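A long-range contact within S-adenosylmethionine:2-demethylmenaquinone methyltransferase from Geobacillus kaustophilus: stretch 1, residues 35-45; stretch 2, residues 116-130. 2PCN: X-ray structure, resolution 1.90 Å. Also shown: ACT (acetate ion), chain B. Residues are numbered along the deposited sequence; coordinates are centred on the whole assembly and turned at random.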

# COMPACT_ATOMS: atom_id res chain seq x y z
N ALA A 35 -8.67 -24.50 -6.21
CA ALA A 35 -7.75 -25.63 -6.23
C ALA A 35 -6.82 -25.21 -5.10
O ALA A 35 -6.44 -24.04 -5.03
N THR A 36 -6.45 -26.13 -4.22
CA THR A 36 -5.60 -25.78 -3.08
C THR A 36 -4.20 -26.38 -3.04
O THR A 36 -3.95 -27.48 -3.55
N VAL A 37 -3.30 -25.64 -2.41
CA VAL A 37 -1.92 -26.07 -2.21
C VAL A 37 -1.49 -25.55 -0.85
O VAL A 37 -1.65 -24.37 -0.55
N ASP A 38 -0.94 -26.44 -0.02
CA ASP A 38 -0.49 -26.08 1.31
C ASP A 38 1.02 -26.32 1.37
O ASP A 38 1.47 -27.47 1.28
N VAL A 39 1.79 -25.25 1.50
CA VAL A 39 3.25 -25.36 1.53
C VAL A 39 3.89 -24.40 2.54
O VAL A 39 3.21 -23.59 3.17
N PHE A 40 5.20 -24.51 2.67
CA PHE A 40 5.97 -23.65 3.56
C PHE A 40 7.32 -23.37 2.93
O PHE A 40 8.25 -24.19 3.00
N GLU A 41 7.42 -22.21 2.28
CA GLU A 41 8.64 -21.75 1.62
C GLU A 41 9.16 -22.71 0.55
O GLU A 41 10.36 -22.76 0.27
N ASP A 42 8.25 -23.48 -0.05
CA ASP A 42 8.60 -24.43 -1.10
C ASP A 42 7.49 -24.31 -2.15
O ASP A 42 6.31 -24.26 -1.79
N ASN A 43 7.84 -24.25 -3.43
CA ASN A 43 6.79 -24.09 -4.44
C ASN A 43 6.72 -25.14 -5.55
O ASN A 43 6.08 -24.91 -6.58
N VAL A 44 7.35 -26.29 -5.34
CA VAL A 44 7.30 -27.35 -6.34
C VAL A 44 5.86 -27.76 -6.60
O VAL A 44 5.46 -27.97 -7.74
N LEU A 45 5.08 -27.89 -5.53
CA LEU A 45 3.68 -28.28 -5.67
C LEU A 45 2.84 -27.15 -6.24
O LEU A 45 1.78 -27.39 -6.82
N LYS A 116 14.20 -16.87 -4.10
CA LYS A 116 13.47 -18.02 -4.62
C LYS A 116 13.12 -18.98 -3.48
O LYS A 116 13.83 -19.06 -2.48
N SER A 117 12.01 -19.70 -3.63
CA SER A 117 11.59 -20.64 -2.60
C SER A 117 12.32 -21.96 -2.78
O SER A 117 12.94 -22.20 -3.82
N LYS A 118 12.26 -22.81 -1.76
CA LYS A 118 12.89 -24.12 -1.82
C LYS A 118 12.22 -24.95 -2.91
O LYS A 118 11.09 -24.67 -3.30
N LYS A 119 12.92 -25.96 -3.40
CA LYS A 119 12.39 -26.82 -4.45
C LYS A 119 12.47 -28.29 -4.03
O LYS A 119 12.99 -29.13 -4.77
N GLU A 120 11.95 -28.59 -2.85
CA GLU A 120 11.99 -29.95 -2.32
C GLU A 120 10.71 -30.75 -2.52
O GLU A 120 10.72 -31.98 -2.44
N GLY A 121 9.60 -30.06 -2.78
CA GLY A 121 8.35 -30.76 -3.00
C GLY A 121 7.56 -31.04 -1.74
O GLY A 121 6.60 -31.81 -1.76
N LYS A 122 7.95 -30.43 -0.63
CA LYS A 122 7.25 -30.62 0.63
C LYS A 122 5.92 -29.86 0.56
O LYS A 122 5.81 -28.85 -0.13
N GLY A 123 4.91 -30.37 1.27
CA GLY A 123 3.60 -29.74 1.26
C GLY A 123 2.56 -30.68 0.69
O GLY A 123 2.85 -31.86 0.46
N ALA A 124 1.35 -30.19 0.46
CA ALA A 124 0.29 -31.03 -0.09
C ALA A 124 -0.72 -30.26 -0.92
O ALA A 124 -0.98 -29.08 -0.68
N ARG A 125 -1.30 -30.94 -1.91
CA ARG A 125 -2.30 -30.34 -2.77
C ARG A 125 -3.67 -30.91 -2.38
O ARG A 125 -3.75 -31.95 -1.72
N ASP A 126 -4.72 -30.21 -2.79
CA ASP A 126 -6.10 -30.64 -2.55
C ASP A 126 -6.50 -30.88 -1.10
O ASP A 126 -7.34 -31.74 -0.82
N VAL A 127 -5.91 -30.13 -0.17
CA VAL A 127 -6.27 -30.25 1.24
C VAL A 127 -7.03 -28.99 1.62
O VAL A 127 -7.04 -28.01 0.88
N VAL A 128 -7.68 -29.01 2.78
CA VAL A 128 -8.43 -27.85 3.24
C VAL A 128 -7.43 -26.86 3.85
O VAL A 128 -6.62 -27.23 4.70
N LEU A 129 -7.49 -25.61 3.41
CA LEU A 129 -6.59 -24.59 3.92
C LEU A 129 -7.32 -23.75 4.95
O LEU A 129 -8.55 -23.63 4.92
N GLU A 130 -6.56 -23.18 5.88
CA GLU A 130 -7.14 -22.34 6.92
C GLU A 130 -6.29 -21.11 7.21
O GLU A 130 -5.27 -21.20 7.89

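How does the strand that opens the first stretch hold on to its partner? Thr36 directs its CA-to-CB bond toward the second stretch, and its p rotamer (65°) lets OG1 donate a hydrogen bond to Val127 O at 2.6 Å, while CB rests 3.7 Å from Leu129 CD1. Its backbone takes part too: Asp126 N donates to Thr36 O (2.9 Å). Two waters reinforce this end, water 1 linking Thr36 O to Arg125 NE and water 2 linking Thr36 N to Asp126 OD1.

Where do the next side chains go once the strands pair? Val37 and Arg125 form an antiparallel non-hydrogen-bonded pair with their side chains on the same face, so Val37 CG2, in the t rotamer, lies 4.2 Å from Arg125 CG. Asp38 pairs with Ala124 on the other face, joined by Asp38 N to Ala124 O at 2.7 Å and Ala124 N to Asp38 O at 2.8 Å. The backbone of Asp38 sets its CB against aliphatic neighbours, 3.7 Å from Val127 CG2 and 3.6 Å from Leu129 CD2, and the side chain continues from there in the t rotamer. Val39, in m, points sideways, with CG1 3.9 Å from Lys122 O; a CB on Gly123 would clash with that CG1 and with Asp38 O.

What anchors the turn beyond the strand? Glu41 accepts Lys118 N at its O (2.8 Å), and the side chain of Asp42 then organises the facing loop. Although its CA-to-CB bond points away overall, the t rotamer (-165°) brings the carboxylate back: OD1 accepts Gly121 N at 3.1 Å and OD2 accepts Glu120 N at 2.7 Å. OD1 also receives Val44 N at 3.2 Å within its own stretch. Water 5 connects OD1 with Leu45 N and Lys122 O, whereas water 6 donates to both Asp42 OD2 and Glu120 OE1, bridging two like-charged side chains.

How does the contact close at the start of the helix? Asn43, in p, points sideways but its end comes nearer, where OD1 accepts a weak hydrogen bond from Lys119 NZ at 3.0 Å. Beside it sits an acetate, probably from the crystallisation liquor, whose OXT accepts Ser117 OG at 2.7 Å and Lys119 NZ at 2.9 Å. Val44 and Leu45 both point toward the second stretch. Val44, in t, places CG2 3.4 Å from Lys119 C and 3.6 Å from Gly121 N; Leu45, with chi1 m and chi2 t, extends CD1 to 3.3 Å from Gly123 C, covering the loop backbone with hydrocarbon.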

# COMPACT_ATOMS: atom_id res chain seq x y z
CB ALA A 35 -7.00 -25.70 -7.55
CB THR A 36 -6.27 -26.14 -1.74
OG1 THR A 36 -6.41 -27.57 -1.65
CG2 THR A 36 -7.65 -25.50 -1.63
CB VAL A 37 -0.96 -25.49 -3.28
CG1 VAL A 37 0.45 -26.00 -3.03
CG2 VAL A 37 -1.42 -25.87 -4.67
CB ASP A 38 -1.22 -26.93 2.35
CG ASP A 38 -1.00 -26.46 3.77
OD1 ASP A 38 -1.09 -25.24 4.03
OD2 ASP A 38 -0.75 -27.31 4.64
CB VAL A 39 3.86 -25.03 0.15
CG1 VAL A 39 3.30 -25.97 -0.91
CG2 VAL A 39 3.56 -23.57 -0.22
CB PHE A 40 6.15 -24.30 4.93
CG PHE A 40 6.87 -23.43 5.92
CD1 PHE A 40 6.36 -22.18 6.26
CD2 PHE A 40 8.07 -23.84 6.49
CE1 PHE A 40 7.03 -21.35 7.16
CE2 PHE A 40 8.75 -23.02 7.39
CZ PHE A 40 8.23 -21.77 7.72
CB GLU A 41 9.70 -21.47 2.69
CG GLU A 41 9.13 -20.73 3.90
CD GLU A 41 10.19 -20.22 4.86
OE1 GLU A 41 11.16 -20.95 5.13
OE2 GLU A 41 10.04 -19.09 5.36
CB ASP A 42 8.63 -25.86 -0.53
CG ASP A 42 9.32 -26.85 -1.45
OD1 ASP A 42 8.82 -27.09 -2.57
OD2 ASP A 42 10.37 -27.39 -1.06
CB ASN A 43 6.88 -22.68 -5.06
CG ASN A 43 7.93 -22.57 -6.16
OD1 ASN A 43 8.84 -23.38 -6.27
ND2 ASN A 43 7.80 -21.53 -6.98
CB VAL A 44 8.10 -28.59 -5.90
CG1 VAL A 44 7.82 -29.75 -6.85
CG2 VAL A 44 9.58 -28.26 -5.88
CB LEU A 45 3.12 -28.73 -4.32
CG LEU A 45 3.76 -30.05 -3.86
CD1 LEU A 45 3.24 -30.42 -2.48
CD2 LEU A 45 3.44 -31.15 -4.88
CB LYS A 116 14.30 -18.76 -5.67
CG LYS A 116 15.43 -19.65 -5.13
CD LYS A 116 16.21 -18.98 -4.00
CE LYS A 116 17.58 -19.61 -3.80
NZ LYS A 116 18.54 -19.15 -4.84
CB SER A 117 10.08 -20.87 -2.67
OG SER A 117 9.69 -21.26 -3.97
CB LYS A 118 12.78 -24.82 -0.47
CG LYS A 118 13.66 -24.21 0.60
CD LYS A 118 13.54 -24.95 1.92
CE LYS A 118 14.58 -24.46 2.91
NZ LYS A 118 14.52 -22.99 3.11
CB LYS A 119 13.17 -26.59 -5.75
CG LYS A 119 13.11 -25.15 -6.27
CD LYS A 119 11.76 -24.84 -6.91
CE LYS A 119 11.68 -23.40 -7.40
NZ LYS A 119 11.66 -22.42 -6.27
CB GLU A 120 12.36 -29.90 -0.84
CG GLU A 120 13.58 -29.05 -0.57
CD GLU A 120 14.02 -29.08 0.87
OE1 GLU A 120 13.18 -28.84 1.77
OE2 GLU A 120 15.22 -29.33 1.12
CB LYS A 122 8.11 -30.12 1.80
CG LYS A 122 9.45 -30.84 1.87
CD LYS A 122 10.41 -30.23 2.88
CE LYS A 122 9.97 -30.49 4.31
NZ LYS A 122 11.07 -30.15 5.27
CB ALA A 124 -0.43 -31.75 1.05
CB ARG A 125 -2.03 -30.66 -4.24
CG ARG A 125 -0.80 -30.00 -4.84
CD ARG A 125 -0.58 -30.45 -6.28
NE ARG A 125 -1.75 -30.18 -7.11
CZ ARG A 125 -1.90 -30.59 -8.37
NH1 ARG A 125 -0.94 -31.31 -8.95
NH2 ARG A 125 -3.00 -30.30 -9.04
CB ASP A 126 -6.38 -31.90 -3.37
CG ASP A 126 -5.95 -31.77 -4.82
OD1 ASP A 126 -6.29 -30.75 -5.45
OD2 ASP A 126 -5.26 -32.68 -5.32
CB VAL A 127 -5.01 -30.37 2.14
CG1 VAL A 127 -4.27 -31.66 1.84
CG2 VAL A 127 -4.10 -29.17 1.95
CB VAL A 128 -9.47 -28.24 4.30
CG1 VAL A 128 -10.18 -27.00 4.82
CG2 VAL A 128 -10.49 -29.21 3.70
CB LEU A 129 -6.11 -23.69 2.78
CG LEU A 129 -5.53 -24.38 1.54
CD1 LEU A 129 -5.22 -23.33 0.49
CD2 LEU A 129 -4.27 -25.16 1.91
CB GLU A 130 -7.32 -23.15 8.21
CG GLU A 130 -8.41 -24.20 8.13
CD GLU A 130 -8.49 -25.05 9.39
OE1 GLU A 130 -8.58 -24.47 10.49
OE2 GLU A 130 -8.46 -26.29 9.27
C ACT B . 10.39 -19.17 -7.13
O ACT B . 10.77 -19.73 -8.15
OXT ACT B . 10.58 -19.69 -6.04
CH3 ACT B . 9.69 -17.84 -7.22
O HOH W 1 -3.69 -28.27 -6.22
O HOH W 2 -7.65 -28.67 -4.89
O HOH W 3 -3.83 -24.13 5.85
O HOH W 4 6.37 -27.05 2.30
O HOH W 5 6.22 -27.79 -2.74
O HOH W 6 10.87 -27.43 1.53